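Local coordinates for protein DNA polymerase (Bacillus phage phi29, PDB 2PY5) that replicates the viral DNA by protein-primed, highly processive strand-displacement synthesis and, in its natural form, proofreads with a 3'-5' exonuclease activity, at residues E20-I32 with K39-V51. The protein carries 2 engineered substitutions. Residues are numbered along the deposited sequence; the frame is centred on the assembly and turned at random.
Sequences EDCRVWAYGYMNI and KIGNSLDEFMAWV. With EDO (1,2-ethanediol), chain P.
Y27 and Y29 pair with G41 and K39 through both hydrogen-bonded rungs of an antiparallel ladder, Y27 N reaching G41 O at 2.9 Å and K39 N reaching Y29 O at 3.0 Å, while G28 faces I40 in the non-hydrogen-bonded pair between them. Both tyrosines leave the sheet on the side covered by helix 44-51, whose axis runs 27° from that of strand 26-31. A chi1 of 73° swings the Y27 ring across the neighbouring strand. CA of the side-chain-less G41 packs on one face of this ring, and F47 CB covers the opposite face, 3.9 Å from the centroid. The phenol OH donates to E46 OE1 at 2.6 Å; this oxygen lies in the ring plane and is met on its anti side, 22° out of the carboxylate plane, with carboxylate and ring nearly perpendicular. The Y29 ring is sandwiched: the six-membered ring of W50 stacks face to face on it, planes parallel and centroids 3.8 Å apart, and K39 CB lies against the other face. Strands 24-31 and 38-41 form a beta hairpin at one edge of the mixed sheet in the exonuclease region, and helix 44-54 folds back over it. On the other face of the sheet, I40 and A26 meet helix 160-182; W25 and A26 form a classic beta bulge opposite E14, a residue essential for exonucleolysis. S43 is the N-cap of helix 44-54, its OG accepting from E46 N at 3.1 Å and also bonding a 1,2-ethanediol, probably from the crystallisation liquor. Near the helix start, V24 CG2 touches L44 CD2 at 4.1 Å, and a water bridges V24 O to L44 N, with F69 and W73 of helix 63-76 packing alongside.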
loop_
_atom_site.group_PDB
_atom_site.type_symbol
_atom_site.label_atom_id
_atom_site.label_comp_id
_atom_site.label_asym_id
_atom_site.label_seq_id
_atom_site.Cartn_x
_atom_site.Cartn_y
_atom_site.Cartn_z
ATOM N N GLU F 20 -17.827 -26.175 0.620
ATOM C CA GLU F 20 -19.091 -26.789 0.166
ATOM C C GLU F 20 -20.312 -26.105 0.772
ATOM O O GLU F 20 -21.444 -26.448 0.437
ATOM C CB GLU F 20 -19.154 -28.290 0.506
ATOM C CG GLU F 20 -17.853 -28.899 0.940
ATOM C CD GLU F 20 -17.509 -28.558 2.382
ATOM O OE1 GLU F 20 -16.487 -27.890 2.600
ATOM O OE2 GLU F 20 -18.277 -28.950 3.291
ATOM N N ASP F 21 -20.099 -25.133 1.656
ATOM C CA ASP F 21 -21.213 -24.495 2.347
ATOM C C ASP F 21 -20.809 -23.118 2.853
ATOM O O ASP F 21 -20.577 -22.902 4.053
ATOM C CB ASP F 21 -21.688 -25.377 3.494
ATOM C CG ASP F 21 -22.933 -24.854 4.156
ATOM O OD1 ASP F 21 -23.285 -25.400 5.216
ATOM O OD2 ASP F 21 -23.550 -23.901 3.633
ATOM N N CYS F 22 -20.698 -22.203 1.901
ATOM C CA CYS F 22 -20.191 -20.869 2.131
ATOM C C CYS F 22 -21.325 -19.863 2.083
ATOM O O CYS F 22 -21.970 -19.683 1.041
ATOM C CB CYS F 22 -19.150 -20.554 1.067
ATOM S SG CYS F 22 -18.468 -18.917 1.125
ATOM N N ARG F 23 -21.569 -19.219 3.219
ATOM C CA ARG F 23 -22.672 -18.284 3.343
ATOM C C ARG F 23 -22.472 -17.327 4.508
ATOM O O ARG F 23 -21.726 -17.594 5.425
ATOM C CB ARG F 23 -23.983 -19.055 3.518
ATOM C CG ARG F 23 -23.971 -20.013 4.647
ATOM C CD ARG F 23 -25.228 -20.902 4.715
ATOM N NE ARG F 23 -24.867 -22.114 5.440
ATOM C CZ ARG F 23 -24.712 -22.213 6.763
ATOM N NH1 ARG F 23 -24.954 -21.197 7.576
ATOM N NH2 ARG F 23 -24.297 -23.347 7.273
ATOM N N VAL F 24 -23.181 -16.216 4.458
ATOM C CA VAL F 24 -23.239 -15.263 5.572
ATOM C C VAL F 24 -24.052 -15.873 6.722
ATOM O O VAL F 24 -25.172 -16.364 6.504
ATOM C CB VAL F 24 -23.882 -13.935 5.094
ATOM C CG1 VAL F 24 -24.175 -12.989 6.259
ATOM C CG2 VAL F 24 -22.972 -13.264 4.068
ATOM N N TRP F 25 -23.484 -15.882 7.930
ATOM C CA TRP F 25 -24.247 -16.269 9.123
ATOM C C TRP F 25 -24.588 -15.086 10.028
ATOM O O TRP F 25 -25.418 -15.211 10.914
ATOM C CB TRP F 25 -23.570 -17.398 9.916
ATOM C CG TRP F 25 -22.232 -17.072 10.549
ATOM C CD1 TRP F 25 -21.011 -17.371 10.039
ATOM C CD2 TRP F 25 -22.001 -16.447 11.817
ATOM N NE1 TRP F 25 -20.025 -16.985 10.910
ATOM C CE2 TRP F 25 -20.602 -16.408 12.010
ATOM C CE3 TRP F 25 -22.836 -15.940 12.824
ATOM C CZ2 TRP F 25 -20.018 -15.844 13.149
ATOM C CZ3 TRP F 25 -22.251 -15.388 13.966
ATOM C CH2 TRP F 25 -20.854 -15.349 14.116
ATOM N N ALA F 26 -23.940 -13.942 9.795
ATOM C CA ALA F 26 -24.293 -12.708 10.492
ATOM C C ALA F 26 -23.994 -11.493 9.635
ATOM O O ALA F 26 -23.051 -11.502 8.856
ATOM C CB ALA F 26 -23.551 -12.591 11.822
ATOM N N TYR F 27 -24.834 -10.465 9.765
ATOM C CA TYR F 27 -24.548 -9.148 9.211
ATOM C C TYR F 27 -24.710 -8.109 10.308
ATOM O O TYR F 27 -25.428 -8.323 11.289
ATOM C CB TYR F 27 -25.494 -8.804 8.055
ATOM C CG TYR F 27 -26.926 -8.477 8.479
ATOM C CD1 TYR F 27 -27.273 -7.207 8.961
ATOM C CD2 TYR F 27 -27.933 -9.438 8.415
ATOM C CE1 TYR F 27 -28.591 -6.910 9.350
ATOM C CE2 TYR F 27 -29.240 -9.138 8.790
ATOM C CZ TYR F 27 -29.557 -7.866 9.266
ATOM O OH TYR F 27 -30.853 -7.564 9.657
ATOM N N GLY F 28 -24.068 -6.964 10.107
ATOM C CA GLY F 28 -24.294 -5.800 10.942
ATOM C C GLY F 28 -24.228 -4.579 10.060
ATOM O O GLY F 28 -23.431 -4.530 9.113
ATOM N N TYR F 29 -25.081 -3.602 10.355
ATOM C CA TYR F 29 -24.938 -2.239 9.823
ATOM C C TYR F 29 -25.090 -1.207 10.915
ATOM O O TYR F 29 -25.797 -1.426 11.869
ATOM C CB TYR F 29 -25.905 -1.956 8.658
ATOM C CG TYR F 29 -27.383 -1.917 8.988
ATOM C CD1 TYR F 29 -27.953 -0.813 9.652
ATOM C CD2 TYR F 29 -28.220 -2.956 8.609
ATOM C CE1 TYR F 29 -29.312 -0.765 9.944
ATOM C CE2 TYR F 29 -29.581 -2.914 8.895
ATOM C CZ TYR F 29 -30.120 -1.802 9.556
ATOM O OH TYR F 29 -31.466 -1.744 9.857
ATOM N N MET F 30 -24.393 -0.080 10.762
ATOM C CA MET F 30 -24.426 1.000 11.744
ATOM C C MET F 30 -24.289 2.334 11.008
ATOM O O MET F 30 -23.374 2.511 10.222
ATOM C CB MET F 30 -23.293 0.842 12.771
ATOM C CG MET F 30 -23.234 1.974 13.785
ATOM S SD MET F 30 -22.060 1.730 15.129
ATOM C CE MET F 30 -22.947 0.582 16.163
ATOM N N ASN F 31 -25.213 3.262 11.301
ATOM C CA ASN F 31 -25.226 4.610 10.720
ATOM C C ASN F 31 -23.976 5.350 11.223
ATOM O O ASN F 31 -23.789 5.512 12.420
ATOM C CB ASN F 31 -26.525 5.283 11.160
ATOM C CG ASN F 31 -26.780 6.632 10.508
ATOM O OD1 ASN F 31 -27.942 7.039 10.353
ATOM N ND2 ASN F 31 -25.745 7.334 10.168
ATOM N N ILE F 32 -23.124 5.744 10.283
ATOM C CA ILE F 32 -21.834 6.384 10.574
ATOM C C ILE F 32 -22.009 7.714 11.297
ATOM O O ILE F 32 -21.159 8.113 12.112
ATOM C CB ILE F 32 -21.036 6.559 9.253
ATOM C CG1 ILE F 32 -20.562 5.194 8.763
ATOM C CG2 ILE F 32 -19.825 7.494 9.410
ATOM C CD1 ILE F 32 -19.981 5.204 7.342
ATOM N N LYS F 39 -28.199 -2.462 13.340
ATOM C CA LYS F 39 -28.885 -3.736 13.393
ATOM C C LYS F 39 -27.925 -4.870 13.073
ATOM O O LYS F 39 -27.085 -4.760 12.176
ATOM C CB LYS F 39 -30.064 -3.754 12.422
ATOM C CG LYS F 39 -30.904 -5.041 12.558
ATOM C CD LYS F 39 -32.304 -4.937 11.983
ATOM C CE LYS F 39 -33.043 -6.290 12.075
ATOM N NZ LYS F 39 -33.474 -6.653 13.470
ATOM N N ILE F 40 -28.043 -5.943 13.842
ATOM C CA ILE F 40 -27.320 -7.183 13.587
ATOM C C ILE F 40 -28.331 -8.314 13.431
ATOM O O ILE F 40 -29.266 -8.437 14.230
ATOM C CB ILE F 40 -26.329 -7.472 14.732
ATOM C CG1 ILE F 40 -25.207 -6.426 14.713
ATOM C CG2 ILE F 40 -25.753 -8.889 14.628
ATOM C CD1 ILE F 40 -24.447 -6.322 16.001
ATOM N N GLY F 41 -28.143 -9.132 12.394
ATOM C CA GLY F 41 -29.052 -10.233 12.092
ATOM C C GLY F 41 -28.314 -11.413 11.491
ATOM O O GLY F 41 -27.100 -11.348 11.270
ATOM N N ASN F 42 -29.056 -12.479 11.195
ATOM C CA ASN F 42 -28.443 -13.728 10.750
ATOM C C ASN F 42 -28.895 -14.170 9.359
ATOM O O ASN F 42 -28.775 -15.334 9.008
ATOM C CB ASN F 42 -28.661 -14.830 11.795
ATOM C CG ASN F 42 -30.096 -15.335 11.844
ATOM O OD1 ASN F 42 -30.986 -14.776 11.185
ATOM N ND2 ASN F 42 -30.334 -16.414 12.617
ATOM N N SER F 43 -29.381 -13.226 8.560
ATOM C CA SER F 43 -29.904 -13.523 7.217
ATOM C C SER F 43 -29.411 -12.532 6.174
ATOM O O SER F 43 -29.693 -11.355 6.283
ATOM C CB SER F 43 -31.431 -13.478 7.255
ATOM O OG SER F 43 -31.992 -13.514 5.960
ATOM N N LEU F 44 -28.679 -13.013 5.169
ATOM C CA LEU F 44 -28.279 -12.161 4.047
ATOM C C LEU F 44 -29.498 -11.650 3.299
ATOM O O LEU F 44 -29.509 -10.503 2.850
ATOM C CB LEU F 44 -27.332 -12.889 3.080
ATOM C CG LEU F 44 -26.770 -12.064 1.920
ATOM C CD1 LEU F 44 -26.078 -10.771 2.436
ATOM C CD2 LEU F 44 -25.776 -12.851 1.081
ATOM N N ASP F 45 -30.524 -12.478 3.148
ATOM C CA ASP F 45 -31.751 -12.036 2.492
ATOM C C ASP F 45 -32.318 -10.805 3.185
ATOM O O ASP F 45 -32.720 -9.860 2.532
ATOM C CB ASP F 45 -32.814 -13.131 2.513
ATOM C CG ASP F 45 -32.591 -14.227 1.474
ATOM O OD1 ASP F 45 -31.831 -14.025 0.510
ATOM O OD2 ASP F 45 -33.247 -15.301 1.598
ATOM N N GLU F 46 -32.352 -10.843 4.510
ATOM C CA GLU F 46 -32.846 -9.726 5.292
ATOM C C GLU F 46 -31.975 -8.487 5.069
ATOM O O GLU F 46 -32.500 -7.379 4.876
ATOM C CB GLU F 46 -32.840 -10.102 6.762
ATOM C CG GLU F 46 -33.486 -9.094 7.650
ATOM C CD GLU F 46 -33.611 -9.613 9.051
ATOM O OE1 GLU F 46 -32.632 -9.489 9.818
ATOM O OE2 GLU F 46 -34.689 -10.179 9.375
ATOM N N PHE F 47 -30.659 -8.685 5.116
ATOM C CA PHE F 47 -29.705 -7.576 4.926
ATOM C C PHE F 47 -29.914 -6.941 3.551
ATOM O O PHE F 47 -30.005 -5.707 3.414
ATOM C CB PHE F 47 -28.267 -8.076 5.026
ATOM C CG PHE F 47 -27.238 -6.986 4.764
ATOM C CD1 PHE F 47 -26.982 -6.026 5.750
ATOM C CD2 PHE F 47 -26.535 -6.918 3.568
ATOM C CE1 PHE F 47 -26.061 -4.997 5.524
ATOM C CE2 PHE F 47 -25.601 -5.898 3.351
ATOM C CZ PHE F 47 -25.375 -4.944 4.344
ATOM N N MET F 48 -29.965 -7.779 2.528
ATOM C CA MET F 48 -30.054 -7.274 1.153
ATOM C C MET F 48 -31.403 -6.573 0.873
ATOM O O MET F 48 -31.463 -5.614 0.096
ATOM C CB MET F 48 -29.796 -8.392 0.137
ATOM C CG MET F 48 -28.370 -8.876 0.173
ATOM S SD MET F 48 -27.129 -7.593 -0.163
ATOM C CE MET F 48 -27.575 -7.065 -1.834
ATOM N N ALA F 49 -32.490 -7.042 1.477
ATOM C CA ALA F 49 -33.758 -6.325 1.369
ATOM C C ALA F 49 -33.589 -4.882 1.876
ATOM O O ALA F 49 -34.086 -3.951 1.259
ATOM C CB ALA F 49 -34.877 -7.058 2.144
ATOM N N TRP F 50 -32.869 -4.725 2.985
ATOM C CA TRP F 50 -32.561 -3.420 3.549
ATOM C C TRP F 50 -31.675 -2.610 2.584
ATOM O O TRP F 50 -31.962 -1.425 2.304
ATOM C CB TRP F 50 -31.898 -3.587 4.925
ATOM C CG TRP F 50 -31.346 -2.308 5.485
ATOM C CD1 TRP F 50 -32.049 -1.329 6.133
ATOM C CD2 TRP F 50 -29.980 -1.869 5.450
ATOM N NE1 TRP F 50 -31.203 -0.307 6.490
ATOM C CE2 TRP F 50 -29.932 -0.612 6.093
ATOM C CE3 TRP F 50 -28.788 -2.416 4.945
ATOM C CZ2 TRP F 50 -28.747 0.109 6.229
ATOM C CZ3 TRP F 50 -27.605 -1.693 5.087
ATOM C CH2 TRP F 50 -27.599 -0.446 5.741
ATOM N N VAL F 51 -30.631 -3.247 2.066
ATOM C CA VAL F 51 -29.742 -2.605 1.084
ATOM C C VAL F 51 -30.561 -2.017 -0.069
ATOM O O VAL F 51 -30.313 -0.890 -0.503
ATOM C CB VAL F 51 -28.709 -3.595 0.496
ATOM C CG1 VAL F 51 -27.947 -2.965 -0.686
ATOM C CG2 VAL F 51 -27.751 -4.104 1.573
HETATM C C1 EDO P . -35.172 -14.393 4.898
HETATM O O1 EDO P . -34.742 -13.719 6.084
HETATM C C2 EDO P . -34.331 -15.639 4.649
HETATM O O2 EDO P . -34.738 -16.298 3.436
HETATM O O HOH W 1 -27.532 -15.812 5.122
#